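Local coordinates for peptidase M3B, oligoendopeptidase F (Enterococcus faecium, PDB 2QR4), which probably cleaves oligopeptides as a zinc-dependent metallopeptidase of the M3 family, at residues E186-F197 with V276-P287. Residues are numbered along the deposited sequence; the frame is centred on the assembly and turned at random.
Sequences ESTDRRVREAAF and VEKLHMYDLYTP
D283, in a 3-10 turn of the loop that follows helix 260-274, takes two arginines from the first turn of helix 190-206, a salt-bridge network in the mainly helical M3 fold, with R193 and D283 buried. R190 comes side-on, R190 NE to D283 OD1 and R190 NH1 to D283 OD2 (2.6 Å), both on syn sides of the carboxylate. R193 arrives with its guanidinium 80° to that carboxylate, and R193 NH2 meets D283 OD1 in a nearly straight bond (170°). R193 NE bonds to Y282 O, in the carbonyl plane at 3.1 Å, while T286 CG2 and R190 CA lie over opposite faces; two bonds at its edge and packing on both faces restrict its rotation. Further along the helix, the Y282 ring is sandwiched between H280 CB and E194 CB, E194 CB making a CH-pi contact 4.0 Å from the centroid of the Y282 ring, and turns its edge to the face of F197 in an offset edge-to-face pair. The margins are looser. E186, exposed, rests its CG against Y285 O (3.4 Å), and E194 sends its carboxylate on to K198. R190, its chain extended with CG anti to the backbone N (chi1 -165°), reaches the outer side, where V276 CG1 sits 3.5 Å above its guanidinium plane and a water joins R190 NH2 to K278 N. R190 NH1 also donates to K278 O at 2.8 Å.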
loop_
_atom_site.group_PDB
_atom_site.type_symbol
_atom_site.label_atom_id
_atom_site.label_comp_id
_atom_site.label_asym_id
_atom_site.label_seq_id
_atom_site.Cartn_x
_atom_site.Cartn_y
_atom_site.Cartn_z
ATOM N N GLU A 186 22.399 18.824 15.432
ATOM C CA GLU A 186 23.837 19.057 15.573
ATOM C C GLU A 186 24.123 20.278 16.415
ATOM O O GLU A 186 25.271 20.578 16.715
ATOM C CB GLU A 186 24.494 19.233 14.206
ATOM C CG GLU A 186 24.455 17.978 13.328
ATOM C CD GLU A 186 24.996 18.226 11.920
ATOM O OE1 GLU A 186 25.365 19.382 11.609
ATOM O OE2 GLU A 186 25.044 17.264 11.125
ATOM N N SER A 187 23.070 20.988 16.792
ATOM C CA SER A 187 23.225 22.255 17.484
ATOM C C SER A 187 23.995 22.081 18.791
ATOM O O SER A 187 23.886 21.052 19.464
ATOM C CB SER A 187 21.846 22.867 17.750
ATOM O OG SER A 187 21.925 23.875 18.742
ATOM N N THR A 188 24.776 23.087 19.159
ATOM C CA THR A 188 25.502 23.026 20.421
ATOM C C THR A 188 24.559 23.407 21.547
ATOM O O THR A 188 24.902 23.308 22.726
ATOM C CB THR A 188 26.713 23.965 20.432
ATOM O OG1 THR A 188 26.260 25.324 20.384
ATOM C CG2 THR A 188 27.618 23.681 19.236
ATOM N N ASP A 189 23.364 23.848 21.171
ATOM C CA ASP A 189 22.345 24.216 22.140
ATOM C C ASP A 189 21.483 22.985 22.433
ATOM O O ASP A 189 20.560 22.652 21.689
ATOM C CB ASP A 189 21.515 25.392 21.611
ATOM C CG ASP A 189 20.445 25.841 22.581
ATOM O OD1 ASP A 189 20.088 25.069 23.498
ATOM O OD2 ASP A 189 19.951 26.974 22.423
ATOM N N ARG A 190 21.801 22.314 23.533
ATOM C CA ARG A 190 21.170 21.052 23.877
ATOM C C ARG A 190 19.649 21.107 23.932
ATOM O O ARG A 190 18.981 20.148 23.572
ATOM C CB ARG A 190 21.706 20.516 25.205
ATOM C CG ARG A 190 21.342 19.065 25.399
ATOM C CD ARG A 190 21.901 18.517 26.675
ATOM N NE ARG A 190 21.851 17.060 26.665
ATOM C CZ ARG A 190 21.832 16.315 27.763
ATOM N NH1 ARG A 190 21.791 14.997 27.667
ATOM N NH2 ARG A 190 21.850 16.893 28.961
ATOM N N ARG A 191 19.100 22.217 24.399
ATOM C CA ARG A 191 17.653 22.325 24.529
ATOM C C ARG A 191 17.002 22.217 23.154
ATOM O O ARG A 191 15.937 21.618 22.999
ATOM C CB ARG A 191 17.267 23.647 25.212
ATOM C CG ARG A 191 15.792 23.999 25.102
ATOM C CD ARG A 191 15.507 25.477 25.426
ATOM N NE ARG A 191 15.900 26.404 24.361
ATOM C CZ ARG A 191 15.339 26.450 23.151
ATOM N NH1 ARG A 191 14.365 25.605 22.817
ATOM N NH2 ARG A 191 15.763 27.339 22.257
ATOM N N VAL A 192 17.660 22.798 22.156
ATOM C CA VAL A 192 17.163 22.802 20.786
ATOM C C VAL A 192 17.210 21.399 20.183
ATOM O O VAL A 192 16.273 20.961 19.504
ATOM C CB VAL A 192 17.973 23.800 19.935
ATOM C CG1 VAL A 192 17.866 23.477 18.446
ATOM C CG2 VAL A 192 17.519 25.216 20.240
ATOM N N ARG A 193 18.300 20.696 20.467
ATOM C CA ARG A 193 18.448 19.285 20.120
ATOM C C ARG A 193 17.310 18.433 20.693
ATOM O O ARG A 193 16.662 17.661 19.972
ATOM C CB ARG A 193 19.806 18.766 20.623
ATOM C CG ARG A 193 20.887 18.782 19.585
ATOM C CD ARG A 193 22.313 18.819 20.138
ATOM N NE ARG A 193 22.565 18.026 21.337
ATOM C CZ ARG A 193 23.485 18.380 22.239
ATOM N NH1 ARG A 193 24.169 19.496 22.045
ATOM N NH2 ARG A 193 23.720 17.657 23.332
ATOM N N GLU A 194 17.072 18.561 21.991
ATOM C CA GLU A 194 16.072 17.731 22.662
ATOM C C GLU A 194 14.704 18.045 22.097
ATOM O O GLU A 194 13.863 17.162 21.902
ATOM C CB GLU A 194 16.098 18.001 24.164
ATOM C CG GLU A 194 15.001 17.330 24.975
ATOM C CD GLU A 194 15.043 17.764 26.437
ATOM O OE1 GLU A 194 15.725 18.763 26.737
ATOM O OE2 GLU A 194 14.412 17.112 27.289
ATOM N N ALA A 195 14.478 19.318 21.817
ATOM C CA ALA A 195 13.164 19.742 21.353
ATOM C C ALA A 195 12.888 19.287 19.911
ATOM O O ALA A 195 11.767 18.913 19.592
ATOM C CB ALA A 195 13.023 21.251 21.499
ATOM N N ALA A 196 13.911 19.317 19.055
ATOM C CA ALA A 196 13.789 18.856 17.662
ATOM C C ALA A 196 13.529 17.378 17.617
ATOM O O ALA A 196 12.674 16.911 16.869
ATOM C CB ALA A 196 15.063 19.170 16.851
ATOM N N PHE A 197 14.281 16.644 18.425
ATOM C CA PHE A 197 14.182 15.196 18.497
ATOM C C PHE A 197 12.774 14.795 18.935
ATOM O O PHE A 197 12.126 13.999 18.261
ATOM C CB PHE A 197 15.255 14.683 19.464
ATOM C CG PHE A 197 15.231 13.208 19.706
ATOM C CD1 PHE A 197 15.892 12.338 18.854
ATOM C CD2 PHE A 197 14.590 12.689 20.821
ATOM C CE1 PHE A 197 15.893 10.973 19.093
ATOM C CE2 PHE A 197 14.579 11.324 21.063
ATOM C CZ PHE A 197 15.234 10.463 20.197
ATOM N N VAL A 276 27.620 15.535 30.118
ATOM C CA VAL A 276 26.206 15.513 30.496
ATOM C C VAL A 276 25.933 14.409 31.514
ATOM O O VAL A 276 26.631 13.397 31.547
ATOM C CB VAL A 276 25.295 15.338 29.268
ATOM C CG1 VAL A 276 25.302 16.616 28.422
ATOM C CG2 VAL A 276 25.744 14.138 28.434
ATOM N N GLU A 277 24.934 14.625 32.360
ATOM C CA GLU A 277 24.559 13.644 33.377
ATOM C C GLU A 277 24.134 12.350 32.702
ATOM O O GLU A 277 24.493 11.269 33.142
ATOM C CB GLU A 277 23.427 14.181 34.267
ATOM C CG GLU A 277 23.081 13.296 35.453
ATOM C CD GLU A 277 24.241 13.135 36.418
ATOM O OE1 GLU A 277 25.070 14.068 36.515
ATOM O OE2 GLU A 277 24.330 12.076 37.083
ATOM N N LYS A 278 23.365 12.464 31.625
ATOM C CA LYS A 278 22.966 11.283 30.877
ATOM C C LYS A 278 23.003 11.496 29.367
ATOM O O LYS A 278 22.574 12.537 28.872
ATOM C CB LYS A 278 21.601 10.788 31.367
ATOM C CG LYS A 278 21.748 9.734 32.470
ATOM C CD LYS A 278 20.621 9.738 33.443
ATOM C CE LYS A 278 20.802 8.626 34.464
ATOM N NZ LYS A 278 22.149 8.677 35.090
ATOM N N LEU A 279 23.539 10.517 28.641
ATOM C CA LEU A 279 23.669 10.613 27.181
ATOM C C LEU A 279 22.429 10.083 26.496
ATOM O O LEU A 279 22.025 8.942 26.731
ATOM C CB LEU A 279 24.877 9.805 26.683
ATOM C CG LEU A 279 25.341 10.101 25.242
ATOM C CD1 LEU A 279 25.918 11.512 25.101
ATOM C CD2 LEU A 279 26.372 9.085 24.769
ATOM N N HIS A 280 21.832 10.889 25.630
ATOM C CA HIS A 280 20.614 10.452 24.953
ATOM C C HIS A 280 20.848 10.364 23.443
ATOM O O HIS A 280 21.817 10.930 22.918
ATOM C CB HIS A 280 19.465 11.437 25.204
ATOM C CG HIS A 280 19.103 11.620 26.643
ATOM N ND1 HIS A 280 17.990 11.036 27.209
ATOM C CD2 HIS A 280 19.690 12.346 27.627
ATOM C CE1 HIS A 280 17.912 11.383 28.482
ATOM N NE2 HIS A 280 18.934 12.174 28.762
HETATM N N MSE A 281 19.940 9.685 22.742
HETATM C CA MSE A 281 19.982 9.654 21.285
HETATM C C MSE A 281 20.184 11.054 20.711
HETATM O O MSE A 281 20.960 11.243 19.771
HETATM C CB MSE A 281 18.730 8.975 20.702
HETATM C CG MSE A 281 18.596 7.471 21.052
HETATM SE SE MSE A 281 20.244 6.409 20.713
HETATM C CE MSE A 281 20.447 6.688 18.784
ATOM N N TYR A 282 19.533 12.053 21.295
ATOM C CA TYR A 282 19.634 13.402 20.726
ATOM C C TYR A 282 20.952 14.105 21.051
ATOM O O TYR A 282 21.110 15.303 20.789
ATOM C CB TYR A 282 18.438 14.268 21.127
ATOM C CG TYR A 282 18.174 14.355 22.614
ATOM C CD1 TYR A 282 18.982 15.130 23.447
ATOM C CD2 TYR A 282 17.099 13.685 23.184
ATOM C CE1 TYR A 282 18.719 15.223 24.824
ATOM C CE2 TYR A 282 16.826 13.772 24.552
ATOM C CZ TYR A 282 17.636 14.537 25.365
ATOM O OH TYR A 282 17.361 14.599 26.717
ATOM N N ASP A 283 21.900 13.361 21.619
ATOM C CA ASP A 283 23.244 13.903 21.864
ATOM C C ASP A 283 24.334 13.295 20.981
ATOM O O ASP A 283 25.505 13.636 21.143
ATOM C CB ASP A 283 23.656 13.686 23.326
ATOM C CG ASP A 283 22.796 14.457 24.300
ATOM O OD1 ASP A 283 22.449 15.627 23.998
ATOM O OD2 ASP A 283 22.475 13.887 25.369
ATOM N N LEU A 284 23.978 12.386 20.073
ATOM C CA LEU A 284 25.011 11.601 19.375
ATOM C C LEU A 284 25.535 12.224 18.085
ATOM O O LEU A 284 26.505 11.728 17.514
ATOM C CB LEU A 284 24.531 10.170 19.081
ATOM C CG LEU A 284 23.989 9.329 20.241
ATOM C CD1 LEU A 284 23.863 7.878 19.829
ATOM C CD2 LEU A 284 24.854 9.445 21.474
ATOM N N TYR A 285 24.911 13.302 17.619
ATOM C CA TYR A 285 25.281 13.854 16.307
ATOM C C TYR A 285 25.866 15.239 16.401
ATOM O O TYR A 285 26.158 15.857 15.390
ATOM C CB TYR A 285 24.077 13.842 15.356
ATOM C CG TYR A 285 23.436 12.481 15.275
ATOM C CD1 TYR A 285 22.425 12.113 16.156
ATOM C CD2 TYR A 285 23.854 11.548 14.328
ATOM C CE1 TYR A 285 21.831 10.858 16.089
ATOM C CE2 TYR A 285 23.274 10.288 14.255
ATOM C CZ TYR A 285 22.266 9.949 15.134
ATOM O OH TYR A 285 21.695 8.700 15.066
ATOM N N THR A 286 26.031 15.731 17.625
ATOM C CA THR A 286 26.626 17.040 17.864
ATOM C C THR A 286 28.150 16.868 18.032
ATOM O O THR A 286 28.599 15.842 18.541
ATOM C CB THR A 286 25.971 17.698 19.106
ATOM O OG1 THR A 286 26.325 19.085 19.191
ATOM C CG2 THR A 286 26.360 16.997 20.393
ATOM N N PRO A 287 28.952 17.854 17.593
ATOM C CA PRO A 287 30.421 17.698 17.627
ATOM C C PRO A 287 30.953 17.571 19.045
ATOM O O PRO A 287 30.553 18.337 19.923
ATOM C CB PRO A 287 30.932 19.008 17.015
ATOM C CG PRO A 287 29.755 19.561 16.245
ATOM C CD PRO A 287 28.553 19.161 17.043
HETATM O O HOH W 1 21.417 14.629 31.023
#